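Local coordinates for protein peptidase S15/CocE/NonD (Thaumarchaeota archaeon SCGC AB-539-E09, PDB 4PF1) that probably cleaves amino acids from the N-termini of peptides as a serine aminopeptidase of the alpha/beta hydrolase fold, at residues R107-S112 against Y212-T217. Sequence-based numbering, arbitrary orientation.
Sequences RGKYGS and YNQEAT
Lys109 reaches the C-terminal part of helix 204-215 with its ammonium group, and NZ donates a hydrogen bond of 2.9 Å to the backbone O of Gln214. The donor stands above the carbonyl plane, 37° out of it. The same NZ lies 3.3 Å from Thr217 O and is hydrogen-bonded to Arg218 O and Asn220 OD1, so the buried charge sits among backbone and amide oxygens. Bends at chi2 and chi3 curl the lysine chain, and its CE passes 3.9 Å from Gln214 NE2 as the two side chains cross at about a right angle. A methionine in place of Lys109 would probably leave Gln214 O, Arg218 O and Asn220 OD1 without their shared donor. Beside it, a water in the plane of the Tyr110 ring, at its edge, joins Tyr110 OH (2.6 Å) to Gln214 OE1 (2.7 Å). Asn220 and Pro68 O also hold the Gln214 amide. A type II' turn from Lys109 to Ser112, closed by Ser112 N to Lys109 O, carries the side chains of Lys109 and Tyr110. The contact thus ties the loop leaving strand 100-105 of the mixed alpha/beta hydrolase sheet to helix 204-215, whose Tyr212 meets Phe23 of a second subunit.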
ATOM      1  N   ARG A 107      10.681  20.442 -35.220  1.00 15.64           N
ATOM      2  CA  ARG A 107      10.611  21.865 -35.556  1.00 15.83           C
ATOM      3  C   ARG A 107       9.593  22.602 -34.673  1.00 20.49           C
ATOM      4  O   ARG A 107       8.474  22.117 -34.471  1.00 20.63           O
ATOM      5  CB  ARG A 107      10.251  22.031 -37.045  1.00 15.96           C
ATOM      6  CG  ARG A 107      10.370  23.454 -37.581  1.00 20.56           C
ATOM      7  CD  ARG A 107       9.953  23.525 -39.039  1.00 24.94           C
ATOM      8  NE  ARG A 107      10.967  22.948 -39.930  1.00 25.45           N
ATOM      9  CZ  ARG A 107      11.803  23.665 -40.673  1.00 30.44           C
ATOM     10  NH1 ARG A 107      12.694  23.063 -41.450  1.00 13.14           N
ATOM     11  NH2 ARG A 107      11.742  24.990 -40.660  1.00 16.14           N
ATOM     12  N   GLY A 108      10.023  23.731 -34.117  1.00 17.24           N
ATOM     13  CA  GLY A 108       9.190  24.601 -33.296  1.00 17.05           C
ATOM     14  C   GLY A 108       9.003  24.216 -31.842  1.00 20.59           C
ATOM     15  O   GLY A 108       8.273  24.906 -31.123  1.00 20.38           O
ATOM     16  N   LYS A 109       9.643  23.117 -31.381  1.00 16.57           N
ATOM     17  CA  LYS A 109       9.488  22.673 -29.995  1.00 15.58           C
ATOM     18  C   LYS A 109      10.789  22.702 -29.208  1.00 19.45           C
ATOM     19  O   LYS A 109      11.843  22.311 -29.717  1.00 19.09           O
ATOM     20  CB  LYS A 109       8.867  21.261 -29.916  1.00 17.06           C
ATOM     21  CG  LYS A 109       7.347  21.202 -30.198  1.00 18.52           C
ATOM     22  CD  LYS A 109       6.497  22.202 -29.370  1.00 20.97           C
ATOM     23  CE  LYS A 109       6.453  21.882 -27.888  1.00 21.74           C
ATOM     24  NZ  LYS A 109       5.993  23.043 -27.093  1.00 21.55           N
ATOM     25  N   TYR A 110      10.684  23.151 -27.935  1.00 15.45           N
ATOM     26  CA  TYR A 110      11.737  23.215 -26.921  1.00 15.22           C
ATOM     27  C   TYR A 110      13.051  23.849 -27.428  1.00 19.20           C
ATOM     28  O   TYR A 110      13.122  25.069 -27.558  1.00 18.62           O
ATOM     29  CB  TYR A 110      11.991  21.822 -26.316  1.00 15.82           C
ATOM     30  CG  TYR A 110      10.880  21.357 -25.397  1.00 17.24           C
ATOM     31  CD1 TYR A 110      10.880  21.689 -24.046  1.00 18.96           C
ATOM     32  CD2 TYR A 110       9.817  20.598 -25.883  1.00 17.87           C
ATOM     33  CE1 TYR A 110       9.857  21.274 -23.196  1.00 19.15           C
ATOM     34  CE2 TYR A 110       8.795  20.162 -25.039  1.00 18.73           C
ATOM     35  CZ  TYR A 110       8.822  20.499 -23.694  1.00 25.43           C
ATOM     36  OH  TYR A 110       7.824  20.074 -22.856  1.00 24.31           O
ATOM     37  N   GLY A 111      14.069  23.019 -27.673  1.00 15.86           N
ATOM     38  CA  GLY A 111      15.390  23.474 -28.098  1.00 15.97           C
ATOM     39  C   GLY A 111      15.518  23.830 -29.563  1.00 19.36           C
ATOM     40  O   GLY A 111      16.508  24.453 -29.959  1.00 19.36           O
ATOM     41  N   SER A 112      14.541  23.411 -30.390  1.00 14.87           N
ATOM     42  CA  SER A 112      14.576  23.643 -31.835  1.00 14.41           C
ATOM     43  C   SER A 112      13.985  24.988 -32.231  1.00 18.06           C
ATOM     44  O   SER A 112      13.107  25.519 -31.546  1.00 17.15           O
ATOM     45  CB  SER A 112      13.838  22.533 -32.576  1.00 16.16           C
ATOM     46  OG  SER A 112      14.553  21.313 -32.521  1.00 18.75           O
ATOM     47  N   TYR A 212      -3.104  23.212 -25.079  1.00 14.43           N
ATOM     48  CA  TYR A 212      -2.678  24.324 -24.228  1.00 13.90           C
ATOM     49  C   TYR A 212      -1.213  24.172 -23.825  1.00 17.73           C
ATOM     50  O   TYR A 212      -0.430  25.079 -24.054  1.00 17.87           O
ATOM     51  CB  TYR A 212      -3.570  24.400 -22.973  1.00 14.14           C
ATOM     52  CG  TYR A 212      -3.396  25.659 -22.151  1.00 14.43           C
ATOM     53  CD1 TYR A 212      -2.431  25.733 -21.150  1.00 16.12           C
ATOM     54  CD2 TYR A 212      -4.251  26.744 -22.314  1.00 15.14           C
ATOM     55  CE1 TYR A 212      -2.291  26.876 -20.362  1.00 17.54           C
ATOM     56  CE2 TYR A 212      -4.129  27.889 -21.526  1.00 16.22           C
ATOM     57  CZ  TYR A 212      -3.146  27.951 -20.552  1.00 22.91           C
ATOM     58  OH  TYR A 212      -3.018  29.079 -19.778  1.00 23.90           O
ATOM     59  N   ASN A 213      -0.848  23.018 -23.227  1.00 14.50           N
ATOM     60  CA  ASN A 213       0.503  22.735 -22.738  1.00 14.25           C
ATOM     61  C   ASN A 213       1.549  22.742 -23.856  1.00 17.96           C
ATOM     62  O   ASN A 213       2.578  23.398 -23.717  1.00 18.63           O
ATOM     63  CB  ASN A 213       0.533  21.384 -21.989  1.00 14.00           C
ATOM     64  CG  ASN A 213      -0.222  21.395 -20.683  1.00 29.94           C
ATOM     65  OD1 ASN A 213      -0.417  22.437 -20.059  1.00 23.74           O
ATOM     66  ND2 ASN A 213      -0.675  20.230 -20.239  1.00 22.86           N
ATOM     67  N   GLN A 214       1.279  22.046 -24.963  1.00 14.26           N
ATOM     68  CA  GLN A 214       2.213  21.944 -26.087  1.00 14.00           C
ATOM     69  C   GLN A 214       2.247  23.201 -26.979  1.00 18.16           C
ATOM     70  O   GLN A 214       3.198  23.354 -27.754  1.00 17.80           O
ATOM     71  CB  GLN A 214       1.867  20.718 -26.965  1.00 15.01           C
ATOM     72  CG  GLN A 214       2.022  19.359 -26.266  1.00 20.72           C
ATOM     73  CD  GLN A 214       3.460  19.010 -25.968  1.00 27.42           C
ATOM     74  OE1 GLN A 214       3.871  18.934 -24.812  1.00 22.98           O
ATOM     75  NE2 GLN A 214       4.250  18.775 -27.004  1.00 17.22           N
ATOM     76  N   GLU A 215       1.210  24.073 -26.928  1.00 15.22           N
ATOM     77  CA  GLU A 215       1.174  25.208 -27.863  1.00 15.54           C
ATOM     78  C   GLU A 215       1.074  26.611 -27.236  1.00 20.77           C
ATOM     79  O   GLU A 215       1.147  27.591 -27.987  1.00 21.19           O
ATOM     80  CB  GLU A 215       0.053  25.034 -28.884  1.00 16.67           C
ATOM     81  CG  GLU A 215       0.197  23.770 -29.708  1.00 21.24           C
ATOM     82  CD  GLU A 215      -0.650  23.731 -30.957  1.00 28.97           C
ATOM     83  OE1 GLU A 215      -1.665  24.462 -31.018  1.00 18.22           O
ATOM     84  OE2 GLU A 215      -0.271  23.001 -31.898  1.00 23.12           O
ATOM     85  N   ALA A 216       0.933  26.737 -25.899  1.00 17.20           N
ATOM     86  CA  ALA A 216       0.924  28.082 -25.299  1.00 17.55           C
ATOM     87  C   ALA A 216       2.315  28.719 -25.458  1.00 20.88           C
ATOM     88  O   ALA A 216       2.420  29.876 -25.864  1.00 20.26           O
ATOM     89  CB  ALA A 216       0.529  28.019 -23.829  1.00 18.26           C
ATOM     90  N   THR A 217       3.378  27.922 -25.212  1.00 16.76           N
ATOM     91  CA  THR A 217       4.776  28.339 -25.367  1.00 16.69           C
ATOM     92  C   THR A 217       5.587  27.263 -26.098  1.00 18.98           C
ATOM     93  O   THR A 217       5.181  26.098 -26.146  1.00 17.63           O
ATOM     94  CB  THR A 217       5.424  28.648 -24.003  1.00 26.37           C
ATOM     95  OG1 THR A 217       5.253  27.531 -23.130  1.00 25.39           O
ATOM     96  CG2 THR A 217       4.894  29.925 -23.367  1.00 25.42           C
TER
HETATM   97  O   HOH W   1       6.280  18.262 -23.826  1.00  9.22           O